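Local coordinates for protein pyroglutatmate porin OPDO (Pseudomonas aeruginosa, PDB 2Y0K) that probably forms a channel through the outer membrane, a porin of the OprD family named for pyroglutamate, at residues S107-K112 with D141-D146; G137-V142 with R151-D156. All coordinates share one frame; numbering follows the deposited sequence.

Interaction 1. Residues S107-K112 with D141-D146; sequences SNSLLK and DVQEID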
loop_
_atom_site.group_PDB
_atom_site.type_symbol
_atom_site.label_atom_id
_atom_site.label_comp_id
_atom_site.label_asym_id
_atom_site.label_seq_id
_atom_site.Cartn_x
_atom_site.Cartn_y
_atom_site.Cartn_z
ATOM N N SER A 107 -13.898 22.328 10.152
ATOM C CA SER A 107 -12.630 22.985 9.909
ATOM C C SER A 107 -11.948 22.219 8.777
ATOM O O SER A 107 -12.519 22.078 7.694
ATOM C CB SER A 107 -11.781 22.986 11.179
ATOM O OG SER A 107 -10.851 24.059 11.176
ATOM N N ASN A 108 -10.748 21.697 9.016
ATOM C CA ASN A 108 -10.072 20.923 7.974
ATOM C C ASN A 108 -9.980 19.427 8.271
ATOM O O ASN A 108 -9.247 18.691 7.607
ATOM C CB ASN A 108 -8.698 21.513 7.648
ATOM C CG ASN A 108 -8.793 22.766 6.787
ATOM O OD1 ASN A 108 -8.893 22.682 5.561
ATOM N ND2 ASN A 108 -8.773 23.934 7.428
ATOM N N SER A 109 -10.745 18.986 9.261
ATOM C CA SER A 109 -10.775 17.588 9.654
ATOM C C SER A 109 -11.900 16.850 8.929
ATOM O O SER A 109 -12.939 17.436 8.640
ATOM C CB SER A 109 -10.938 17.481 11.167
ATOM O OG SER A 109 -9.888 18.179 11.804
ATOM N N LEU A 110 -11.685 15.566 8.649
ATOM C CA LEU A 110 -12.574 14.802 7.781
ATOM C C LEU A 110 -12.912 13.417 8.318
ATOM O O LEU A 110 -12.040 12.662 8.759
ATOM C CB LEU A 110 -11.972 14.677 6.381
ATOM C CG LEU A 110 -12.843 14.056 5.284
ATOM C CD1 LEU A 110 -14.061 14.926 4.987
ATOM C CD2 LEU A 110 -12.027 13.864 4.012
ATOM N N LEU A 111 -14.199 13.106 8.276
ATOM C CA LEU A 111 -14.720 11.810 8.640
ATOM C C LEU A 111 -15.322 11.166 7.400
ATOM O O LEU A 111 -16.115 11.790 6.693
ATOM C CB LEU A 111 -15.807 11.955 9.705
ATOM C CG LEU A 111 -16.574 10.649 9.946
ATOM C CD1 LEU A 111 -15.662 9.602 10.525
ATOM C CD2 LEU A 111 -17.784 10.839 10.854
ATOM N N LYS A 112 -14.953 9.921 7.130
ATOM C CA LYS A 112 -15.544 9.195 6.011
ATOM C C LYS A 112 -16.122 7.888 6.500
ATOM O O LYS A 112 -15.546 7.240 7.366
ATOM C CB LYS A 112 -14.513 8.901 4.929
ATOM C CG LYS A 112 -13.857 10.096 4.296
ATOM C CD LYS A 112 -12.973 9.613 3.151
ATOM C CE LYS A 112 -11.915 10.629 2.791
ATOM N NZ LYS A 112 -11.298 10.331 1.475
ATOM N N ASP A 141 -9.758 11.597 9.877
ATOM C CA ASP A 141 -8.501 12.323 9.773
ATOM C C ASP A 141 -8.648 13.687 10.438
ATOM O O ASP A 141 -9.384 14.552 9.951
ATOM C CB ASP A 141 -8.089 12.532 8.307
ATOM C CG ASP A 141 -7.665 11.243 7.615
ATOM O OD1 ASP A 141 -8.543 10.546 7.062
ATOM O OD2 ASP A 141 -6.452 10.930 7.602
ATOM N N VAL A 142 -7.952 13.886 11.545
ATOM C CA VAL A 142 -7.955 15.184 12.201
ATOM C C VAL A 142 -6.871 16.059 11.593
ATOM O O VAL A 142 -5.706 15.657 11.528
ATOM C CB VAL A 142 -7.717 15.068 13.714
ATOM C CG1 VAL A 142 -7.715 16.451 14.349
ATOM C CG2 VAL A 142 -8.793 14.194 14.347
ATOM N N GLN A 143 -7.259 17.249 11.145
ATOM C CA GLN A 143 -6.320 18.177 10.527
ATOM C C GLN A 143 -5.130 18.398 11.449
ATOM O O GLN A 143 -5.275 18.338 12.674
ATOM C CB GLN A 143 -7.011 19.521 10.252
ATOM C CG GLN A 143 -7.217 20.380 11.506
ATOM C CD GLN A 143 -8.384 21.357 11.375
ATOM O OE1 GLN A 143 -9.413 21.205 12.033
ATOM N NE2 GLN A 143 -8.222 22.363 10.523
ATOM N N GLU A 144 -3.963 18.669 10.866
ATOM C CA GLU A 144 -2.764 18.985 11.650
ATOM C C GLU A 144 -3.009 20.173 12.581
ATOM O O GLU A 144 -3.443 21.237 12.143
ATOM C CB GLU A 144 -1.545 19.233 10.749
ATOM C CG GLU A 144 -0.340 19.840 11.481
ATOM C CD GLU A 144 1.008 19.531 10.823
ATOM O OE1 GLU A 144 1.107 18.541 10.061
ATOM O OE2 GLU A 144 1.978 20.273 11.090
ATOM N N ILE A 145 -2.724 19.977 13.868
ATOM C CA ILE A 145 -3.058 20.956 14.899
ATOM C C ILE A 145 -1.875 21.851 15.259
ATOM O O ILE A 145 -1.850 23.038 14.912
ATOM C CB ILE A 145 -3.666 20.279 16.156
ATOM C CG1 ILE A 145 -5.128 20.686 16.329
ATOM C CG2 ILE A 145 -2.891 20.612 17.421
ATOM C CD1 ILE A 145 -6.071 20.041 15.336
ATOM N N ASP A 146 -0.895 21.291 15.945
ATOM C CA ASP A 146 0.276 22.058 16.333
ATOM C C ASP A 146 1.476 21.238 15.889
ATOM O O ASP A 146 2.454 21.085 16.622
ATOM C CB ASP A 146 0.290 22.286 17.854
ATOM C CG ASP A 146 1.286 23.356 18.288
ATOM O OD1 ASP A 146 1.302 24.453 17.685
ATOM O OD2 ASP A 146 2.051 23.099 19.241
#
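Q143 reaches back from just beyond strand 138-142, its amide meeting S107 and N108 in the turn and S109 at the start of strand 109-113. With CG wedged between the backbone N and the carbonyl carbon (chi1 76°) and the chain extended beyond it, the amide comes to lie beside the turn. NE2 of Q143 donates to OG of S107 at 3.2 Å, the hydroxyl lying close to the amide plane. On the other branch, OE1 of Q143 takes a weak bond from N108 N and a second from S109 OG at 3.1 Å, whose donor stands above the carbonyl plane. The same S109 OG accepts Q143 N at 2.9 Å, so one hydroxyl links the backbone and the side-chain amide of Q143. The N108 side chain crosses that of Q143 at about a right angle, their amide planes 70° apart. Farther into the sheet, D141 pairs with L110 through two backbone bonds, L110 N to D141 O and D141 N to L110 O, each 2.8 Å. This is an antiparallel hydrogen-bonded pair near a strand end, continued past the sheet by side chains, at the rim of an OprD-type porin barrel, probably on the periplasmic side.

Interaction 2. Residues G137-V142 with R151-D156; sequences GALLDV and RGAHLD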
loop_
_atom_site.group_PDB
_atom_site.type_symbol
_atom_site.label_atom_id
_atom_site.label_comp_id
_atom_site.label_asym_id
_atom_site.label_seq_id
_atom_site.Cartn_x
_atom_site.Cartn_y
_atom_site.Cartn_z
ATOM N N GLY A 137 -15.933 0.813 6.379
ATOM C CA GLY A 137 -15.902 1.265 7.758
ATOM C C GLY A 137 -15.953 2.777 7.908
ATOM O O GLY A 137 -16.569 3.483 7.103
ATOM N N ALA A 138 -15.305 3.272 8.956
ATOM C CA ALA A 138 -15.222 4.701 9.206
ATOM C C ALA A 138 -13.769 5.090 9.402
ATOM O O ALA A 138 -13.056 4.461 10.176
ATOM C CB ALA A 138 -16.049 5.078 10.445
ATOM N N LEU A 139 -13.346 6.135 8.706
ATOM C CA LEU A 139 -12.003 6.677 8.833
ATOM C C LEU A 139 -12.114 8.134 9.281
ATOM O O LEU A 139 -12.952 8.881 8.774
ATOM C CB LEU A 139 -11.306 6.612 7.470
ATOM C CG LEU A 139 -9.935 7.262 7.313
ATOM C CD1 LEU A 139 -8.902 6.557 8.211
ATOM C CD2 LEU A 139 -9.494 7.211 5.865
ATOM N N LEU A 140 -11.259 8.548 10.210
ATOM C CA LEU A 140 -11.296 9.915 10.715
ATOM C C LEU A 140 -9.900 10.528 10.656
ATOM O O LEU A 140 -8.959 10.006 11.256
ATOM C CB LEU A 140 -11.856 9.917 12.136
ATOM C CG LEU A 140 -12.082 11.209 12.929
ATOM C CD1 LEU A 140 -10.865 11.527 13.733
ATOM C CD2 LEU A 140 -12.513 12.408 12.069
ATOM N N ASP A 141 -9.758 11.597 9.877
ATOM C CA ASP A 141 -8.501 12.323 9.773
ATOM C C ASP A 141 -8.648 13.687 10.438
ATOM O O ASP A 141 -9.384 14.552 9.951
ATOM C CB ASP A 141 -8.089 12.532 8.307
ATOM C CG ASP A 141 -7.665 11.243 7.615
ATOM O OD1 ASP A 141 -8.543 10.546 7.062
ATOM O OD2 ASP A 141 -6.452 10.930 7.602
ATOM N N VAL A 142 -7.952 13.886 11.545
ATOM C CA VAL A 142 -7.955 15.184 12.201
ATOM C C VAL A 142 -6.871 16.059 11.593
ATOM O O VAL A 142 -5.706 15.657 11.528
ATOM C CB VAL A 142 -7.717 15.068 13.714
ATOM C CG1 VAL A 142 -7.715 16.451 14.349
ATOM C CG2 VAL A 142 -8.793 14.194 14.347
ATOM N N ARG A 151 -5.212 10.209 13.407
ATOM C CA ARG A 151 -6.062 9.448 12.509
ATOM C C ARG A 151 -6.594 8.265 13.272
ATOM O O ARG A 151 -5.970 7.795 14.232
ATOM C CB ARG A 151 -5.275 8.936 11.304
ATOM C CG ARG A 151 -4.425 9.956 10.615
ATOM C CD ARG A 151 -3.525 9.289 9.580
ATOM N NE ARG A 151 -4.267 8.834 8.405
ATOM C CZ ARG A 151 -3.739 8.105 7.419
ATOM N NH1 ARG A 151 -2.452 7.737 7.464
ATOM N NH2 ARG A 151 -4.498 7.745 6.383
ATOM N N GLY A 152 -7.742 7.771 12.834
ATOM C CA GLY A 152 -8.348 6.604 13.438
ATOM C C GLY A 152 -9.323 5.955 12.477
ATOM O O GLY A 152 -9.873 6.615 11.594
ATOM N N ALA A 153 -9.542 4.657 12.648
ATOM C CA ALA A 153 -10.480 3.942 11.796
ATOM C C ALA A 153 -11.102 2.759 12.508
ATOM O O ALA A 153 -10.461 2.108 13.338
ATOM C CB ALA A 153 -9.794 3.477 10.515
ATOM N N HIS A 154 -12.359 2.493 12.172
ATOM C CA HIS A 154 -13.002 1.227 12.471
ATOM C C HIS A 154 -13.403 0.584 11.154
ATOM O O HIS A 154 -14.239 1.124 10.423
ATOM C CB HIS A 154 -14.248 1.408 13.331
ATOM C CG HIS A 154 -14.952 0.118 13.616
ATOM N ND1 HIS A 154 -16.052 -0.306 12.901
ATOM C CD2 HIS A 154 -14.685 -0.867 14.509
ATOM C CE1 HIS A 154 -16.444 -1.486 13.352
ATOM N NE2 HIS A 154 -15.631 -1.849 14.328
ATOM N N LEU A 155 -12.792 -0.553 10.836
ATOM C CA LEU A 155 -13.094 -1.243 9.595
ATOM C C LEU A 155 -13.771 -2.559 9.924
ATOM O O LEU A 155 -13.421 -3.197 10.913
ATOM C CB LEU A 155 -11.811 -1.512 8.818
ATOM C CG LEU A 155 -10.786 -0.391 8.693
ATOM C CD1 LEU A 155 -9.536 -0.929 7.999
ATOM C CD2 LEU A 155 -11.357 0.809 7.949
ATOM N N ASP A 156 -14.735 -2.980 9.106
ATOM C CA ASP A 156 -15.359 -4.283 9.349
ATOM C C ASP A 156 -15.460 -5.204 8.133
ATOM O O ASP A 156 -15.896 -6.347 8.259
ATOM C CB ASP A 156 -16.717 -4.147 10.040
ATOM C CG ASP A 156 -17.683 -3.269 9.269
ATOM O OD1 ASP A 156 -17.417 -2.960 8.091
ATOM O OD2 ASP A 156 -18.718 -2.889 9.850
#
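The side chains of D141 and R151 run side by side in the same direction, the carboxylate and guanidinium planes 30° apart. OD2 of D141 receives NE of R151 on its syn side at 3.1 Å in a salt bridge; the nitrogen is tilted out of the carboxylate plane and the N-H bends to 136°, so the grip is oblique. The bend at chi3 (72°) of R151 brings NE up to the carboxylate, while the rest of the guanidinium runs off the face of the sheet toward K119. R151 NH1 is bonded to K119 O, and the side chain also touches F118 and S120, so the loop after strand 109-113 helps fix the group. On the same side of the sheet, L139 CD1 packs against A153 CB at 3.9 Å, and F118 lies against L139. The other side carries A138, L140 and H154, with H154 touching A180 and D182 of the next strand. The backbones run antiparallel in two hydrogen-bonded pairs, A138 with H154 and L140 with G152. L140 N reaches G152 O at 2.8 Å, and G152 N returns to L140 O at 3.0 Å. Between these pairs the CA-H of A153 approaches A138 O, with the carbon 3.1 Å from the oxygen. G137, where the chain turns a corner, sets its CA 3.1 Å from H154 O; its backbone angles suit glycine, as a CB would jam against the preceding carbonyl; H154 O and L155 CA also block that place. The whole is a beta hairpin in the wall of an OprD-family barrel: the D141, R151 and L139 side faces the loop and probably the lumen, whereas the L140 and H154 side, with detergent near G152, is consistent with the membrane-facing surface.

How the interactions relate
Interactions 1 and 2 have centres 12 Å apart and use opposite edges of strand 138-142, sharing D141 and V142. In the sheet the order is 109-113, 138-142, 148-159, each antiparallel to the next; along the chain 107-112 comes first, then 137-146, then 151-156. A loop that includes F118 and K119 separates the first two strands, whereas a short connection joins the last two. The contacts also touch directly: K112 N lies 2.8 Å from L139 O, a probable hydrogen bond, and L110 O meets L140 CD2. Interaction 1 lies nearer the barrel rim, and interaction 2 carries the same wall toward its middle, so together they join three consecutive staves of the porin.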